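PDB 4Y7S: secreted hemophore CSA2 from Candida albicans, which binds heme outside the cell and exchanges it with related CFEM proteins, so that the fungus can use iron from human hemoglobin during hyphal growth. Local coordinates for residues D20-Q25 / V82-A87; A72-F77 / D106-A111. All coordinates share one frame; numbering follows the deposited sequence.

Contact 1 of 2, residues D20-Q25 / V82-A87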
loop_
_atom_site.group_PDB
_atom_site.type_symbol
_atom_site.label_atom_id
_atom_site.label_comp_id
_atom_site.label_asym_id
_atom_site.label_seq_id
_atom_site.Cartn_x
_atom_site.Cartn_y
_atom_site.Cartn_z
ATOM N N ASP A 20 -5.654 19.085 8.494
ATOM C CA ASP A 20 -5.559 20.286 9.301
ATOM C C ASP A 20 -4.559 21.266 8.684
ATOM O O ASP A 20 -4.669 22.460 8.863
ATOM C CB ASP A 20 -5.136 19.957 10.753
ATOM C CG ASP A 20 -6.294 19.419 11.608
ATOM O OD1 ASP A 20 -7.285 18.909 11.036
ATOM O OD2 ASP A 20 -6.223 19.524 12.862
ATOM N N ARG A 21 -3.562 20.760 7.974
ATOM C CA ARG A 21 -2.542 21.644 7.426
ATOM C C ARG A 21 -3.033 22.478 6.251
ATOM O O ARG A 21 -2.530 23.572 6.023
ATOM C CB ARG A 21 -1.329 20.836 6.971
ATOM C CG ARG A 21 -0.654 20.049 8.064
ATOM C CD ARG A 21 -0.080 20.934 9.209
ATOM N NE ARG A 21 0.192 19.999 10.274
ATOM C CZ ARG A 21 -0.582 19.801 11.327
ATOM N NH1 ARG A 21 -1.640 20.561 11.556
ATOM N NH2 ARG A 21 -0.241 18.865 12.188
ATOM N N ILE A 22 -4.025 21.978 5.523
ATOM C CA ILE A 22 -4.397 22.590 4.244
ATOM C C ILE A 22 -5.893 22.862 4.053
ATOM O O ILE A 22 -6.300 23.389 3.007
ATOM C CB ILE A 22 -3.890 21.689 3.077
ATOM C CG1 ILE A 22 -4.542 20.317 3.126
ATOM C CG2 ILE A 22 -2.371 21.515 3.148
ATOM C CD1 ILE A 22 -4.138 19.382 1.945
ATOM N N TYR A 23 -6.702 22.530 5.054
ATOM C CA TYR A 23 -8.144 22.513 4.884
ATOM C C TYR A 23 -8.667 23.870 4.450
ATOM O O TYR A 23 -9.551 23.954 3.594
ATOM C CB TYR A 23 -8.854 22.075 6.177
ATOM C CG TYR A 23 -10.334 21.828 5.961
ATOM C CD1 TYR A 23 -10.773 20.671 5.338
ATOM C CD2 TYR A 23 -11.289 22.762 6.363
ATOM C CE1 TYR A 23 -12.118 20.436 5.125
ATOM C CE2 TYR A 23 -12.640 22.539 6.157
ATOM C CZ TYR A 23 -13.048 21.371 5.538
ATOM O OH TYR A 23 -14.386 21.137 5.321
ATOM N N ASP A 24 -8.157 24.926 5.031
ATOM C CA ASP A 24 -8.602 26.263 4.715
ATOM C C ASP A 24 -8.064 26.824 3.406
ATOM O O ASP A 24 -8.533 27.796 2.953
ATOM C CB ASP A 24 -8.250 27.202 5.837
ATOM C CG ASP A 24 -9.022 26.924 7.064
ATOM O OD1 ASP A 24 -10.145 26.438 6.983
ATOM O OD2 ASP A 24 -8.496 27.187 8.114
ATOM N N GLN A 25 -7.064 26.200 2.835
ATOM C CA GLN A 25 -6.459 26.700 1.626
ATOM C C GLN A 25 -6.835 25.951 0.375
ATOM O O GLN A 25 -6.756 26.476 -0.675
ATOM C CB GLN A 25 -4.957 26.737 1.752
ATOM C CG GLN A 25 -4.399 27.595 2.871
ATOM C CD GLN A 25 -2.946 27.300 3.127
ATOM O OE1 GLN A 25 -2.606 26.455 3.962
ATOM N NE2 GLN A 25 -2.078 27.952 2.377
ATOM N N VAL A 82 1.621 18.549 -1.448
ATOM C CA VAL A 82 3.070 18.407 -1.530
ATOM C C VAL A 82 3.748 19.325 -0.504
ATOM O O VAL A 82 4.670 18.914 0.201
ATOM C CB VAL A 82 3.573 18.737 -2.934
ATOM C CG1 VAL A 82 5.090 18.968 -2.941
ATOM C CG2 VAL A 82 3.196 17.609 -3.892
ATOM N N GLY A 83 3.278 20.562 -0.418
ATOM C CA GLY A 83 3.871 21.516 0.501
ATOM C C GLY A 83 3.766 21.089 1.958
ATOM O O GLY A 83 4.735 21.157 2.712
ATOM N N ALA A 84 2.591 20.632 2.354
ATOM C CA ALA A 84 2.375 20.212 3.732
ATOM C C ALA A 84 3.229 18.994 4.071
ATOM O O ALA A 84 3.821 18.919 5.143
ATOM C CB ALA A 84 0.912 19.901 3.968
ATOM N N CYS A 85 3.284 18.045 3.151
ATOM C CA CYS A 85 4.032 16.823 3.374
ATOM C C CYS A 85 5.534 17.109 3.387
ATOM O O CYS A 85 6.267 16.556 4.198
ATOM C CB CYS A 85 3.668 15.791 2.309
ATOM S SG CYS A 85 1.935 15.327 2.382
ATOM N N ALA A 86 5.988 17.989 2.497
ATOM C CA ALA A 86 7.385 18.384 2.482
ATOM C C ALA A 86 7.773 19.077 3.805
ATOM O O ALA A 86 8.838 18.809 4.390
ATOM C CB ALA A 86 7.662 19.300 1.286
ATOM N N ALA A 87 6.921 19.963 4.295
ATOM C CA ALA A 87 7.239 20.657 5.545
ATOM C C ALA A 87 7.247 19.685 6.727
ATOM O O ALA A 87 7.911 19.930 7.744
ATOM C CB ALA A 87 6.255 21.784 5.797
#
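Ala-84 turns its methyl from helix 72-87 toward Arg-21 and Ile-22 of the short helix 19-22, a small apolar contact within the CFEM domain, the helical-basket fold held by four disulfides. Ile-22 CG2 lies 3.7 Å from Ala-84 CB, methyl against methyl, and the side chain of Ile-22 also packs on Leu-80, one turn earlier in helix 72-87. CG1 sits between the backbone N and the carbonyl carbon (chi1 62°), which leaves CG2 as the branch that faces Ala-84. Arg-21 adds the base of its side chain, so the one alanine methyl is shared by two consecutive residues. The nearest CA atoms across the two segments are those of Arg-21 and Ala-84, 6.3 Å apart. Farther along, the arginine side chain also touches Val-9 and Pro-10.

No hydrogen bond crosses between the segments; the polar bonds serve each side separately. On one side, Asp-20 uses its carboxylate to take up the backbone N-H groups of Ser-14 and Ile-15, tying helix 19-22 to the preceding loop, and Gln-25 N bonds to Ile-22 O at 2.9 Å as the chain turns out of the helix. On the other, Ala-86 N to Val-82 O, 2.8 Å, continues the helical ladder.

The covalent link belongs to the helix: Cys-85, next to Ala-84, forms the disulfide with Cys-52. The side chain of Arg-21 comes about 8 Å from that of Asp-47, the axial ligand of the heme iron, and about 9 Å from the heme, nearest atoms in both cases. Arg-21 CB lies 3.9 Å from Ala-84 CB before the chain bends at chi2 (-62°) and carries the guanidinium away from that methyl.

Contact 2 of 2, residues A72-F77 / D106-A111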
loop_
_atom_site.group_PDB
_atom_site.type_symbol
_atom_site.label_atom_id
_atom_site.label_comp_id
_atom_site.label_asym_id
_atom_site.label_seq_id
_atom_site.Cartn_x
_atom_site.Cartn_y
_atom_site.Cartn_z
ATOM N N ALA A 72 -7.302 23.843 -12.639
ATOM C CA ALA A 72 -6.388 24.432 -11.666
ATOM C C ALA A 72 -6.680 23.993 -10.238
ATOM O O ALA A 72 -5.777 23.993 -9.393
ATOM C CB ALA A 72 -6.428 25.940 -11.774
ATOM N N ASP A 73 -7.924 23.612 -9.951
ATOM C CA ASP A 73 -8.271 23.127 -8.619
ATOM C C ASP A 73 -7.465 21.867 -8.295
ATOM O O ASP A 73 -7.021 21.671 -7.157
ATOM C CB ASP A 73 -9.773 22.835 -8.511
ATOM C CG ASP A 73 -10.613 24.085 -8.481
ATOM O OD1 ASP A 73 -10.049 25.177 -8.251
ATOM O OD2 ASP A 73 -11.836 23.976 -8.737
ATOM N N VAL A 74 -7.288 20.990 -9.275
ATOM C CA VAL A 74 -6.481 19.785 -9.046
ATOM C C VAL A 74 -5.017 20.176 -8.786
ATOM O O VAL A 74 -4.399 19.753 -7.802
ATOM C CB VAL A 74 -6.536 18.807 -10.232
ATOM C CG1 VAL A 74 -5.687 17.577 -9.917
ATOM C CG2 VAL A 74 -7.984 18.387 -10.520
ATOM N N THR A 75 -4.485 21.019 -9.667
ATOM C CA THR A 75 -3.108 21.479 -9.573
ATOM C C THR A 75 -2.811 22.171 -8.228
ATOM O O THR A 75 -1.800 21.892 -7.580
ATOM C CB THR A 75 -2.814 22.418 -10.732
ATOM O OG1 THR A 75 -3.054 21.712 -11.960
ATOM C CG2 THR A 75 -1.379 22.897 -10.703
ATOM N N ASN A 76 -3.700 23.062 -7.809
ATOM C CA ASN A 76 -3.547 23.756 -6.539
ATOM C C ASN A 76 -3.666 22.813 -5.342
ATOM O O ASN A 76 -2.916 22.928 -4.369
ATOM C CB ASN A 76 -4.569 24.892 -6.451
ATOM C CG ASN A 76 -4.170 26.083 -7.278
ATOM O OD1 ASN A 76 -2.985 26.327 -7.468
ATOM N ND2 ASN A 76 -5.155 26.801 -7.832
ATOM N N PHE A 77 -4.594 21.873 -5.403
ATOM C CA PHE A 77 -4.673 20.889 -4.346
ATOM C C PHE A 77 -3.345 20.122 -4.228
ATOM O O PHE A 77 -2.827 19.947 -3.127
ATOM C CB PHE A 77 -5.803 19.885 -4.537
ATOM C CG PHE A 77 -5.756 18.814 -3.506
ATOM C CD1 PHE A 77 -6.341 19.032 -2.259
ATOM C CD2 PHE A 77 -5.033 17.646 -3.722
ATOM C CE1 PHE A 77 -6.250 18.079 -1.258
ATOM C CE2 PHE A 77 -4.936 16.681 -2.723
ATOM C CZ PHE A 77 -5.545 16.901 -1.492
ATOM N N ASP A 106 -3.562 13.848 -13.063
ATOM C CA ASP A 106 -3.048 14.498 -14.267
ATOM C C ASP A 106 -4.194 14.758 -15.245
ATOM O O ASP A 106 -4.316 15.852 -15.830
ATOM C CB ASP A 106 -1.970 13.649 -14.962
ATOM C CG ASP A 106 -0.664 13.574 -14.174
ATOM O OD1 ASP A 106 -0.511 14.324 -13.186
ATOM O OD2 ASP A 106 0.224 12.780 -14.565
ATOM N N ALA A 107 -5.013 13.732 -15.450
ATOM C CA ALA A 107 -6.133 13.835 -16.390
ATOM C C ALA A 107 -7.155 14.883 -15.928
ATOM O O ALA A 107 -7.657 15.680 -16.733
ATOM C CB ALA A 107 -6.803 12.472 -16.566
ATOM N N ALA A 108 -7.491 14.856 -14.645
ATOM C CA ALA A 108 -8.457 15.803 -14.093
ATOM C C ALA A 108 -7.966 17.242 -14.231
ATOM O O ALA A 108 -8.756 18.154 -14.525
ATOM C CB ALA A 108 -8.732 15.486 -12.631
ATOM N N ALA A 109 -6.651 17.430 -14.128
ATOM C CA ALA A 109 -6.065 18.767 -14.213
ATOM C C ALA A 109 -6.072 19.330 -15.631
ATOM O O ALA A 109 -6.061 20.545 -15.807
ATOM C CB ALA A 109 -4.644 18.743 -13.694
ATOM N N THR A 110 -6.065 18.448 -16.629
ATOM C CA THR A 110 -6.063 18.841 -18.046
ATOM C C THR A 110 -7.429 18.801 -18.715
ATOM O O THR A 110 -7.532 19.130 -19.892
ATOM C CB THR A 110 -5.113 17.972 -18.883
ATOM O OG1 THR A 110 -5.566 16.613 -18.883
ATOM C CG2 THR A 110 -3.691 18.041 -18.327
ATOM N N ALA A 111 -8.456 18.354 -17.998
ATOM C CA ALA A 111 -9.811 18.266 -18.550
ATOM C C ALA A 111 -10.246 19.548 -19.272
ATOM O O ALA A 111 -10.094 20.659 -18.758
ATOM C CB ALA A 111 -10.802 17.941 -17.445
#
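Val-74 reaches across from the start of helix 72-87 with both methyls and meets two consecutive alanines near the C-terminus of the chain. Its CG2 lies 3.7 Å from Ala-108 CB, while its CB stands 3.9 Å from Ala-109 CB and CG1 approaches that same methyl at 4.1 Å. The valine thus straddles the step from Ala-108 to Ala-109: one branch goes to each methyl, with CG1 anti to the backbone N (chi1 -179°). Thr-75 adds a touch beside it, its OG1 3.8 Å from Ala-109 CB, a van der Waals touch of a hydroxyl against a methyl.

Small residues on the second helix permit this approach. The CA atoms of Val-74 and Ala-109 are 5.3 Å apart, and the axes of the two short helical segments come within 7.9 Å, their directions inclined at 134°.

Farther out, one main-chain and one side-chain link join the two parts of the chain. Ala-108 is hydrogen-bonded through its main chain to Gly-71, just ahead of helix 72-87, and Asp-106 OD1 makes a salt bridge with Arg-78 of that helix. Within the last turn, Thr-110 OG1 donates to Ala-107 O at 3.1 Å, from 34° off the carbonyl plane; the backbone bonds of this turn are weak.

The contact lies away from the heme site and lays the end of helix 99-110 against the first turns of helix 72-87, whose Phe-77 meanwhile packs on Val-61 and Val-65 of helix 55-68.

Both contacts are built on helix 72-87: contact 2 uses its first turns, contact 1 its last, and their centres are about 17 Å apart. Along the chain the segments alternate, 20-25, 72-77, 82-87, 106-111, so this one helix meets an early segment near its C-terminal end and the chain's final helix near its start. The contacts also touch directly, Ile-22 CD1 lying 4.1 Å from Phe-77 CE1. Contact 1 is the nearer to the heme, contact 2 the more peripheral, its centre about 15 Å from the centre of the chain against about 8 Å. Helix 72-87 thereby connects the neighbourhood of the heme with the C-terminal part of the helical basket.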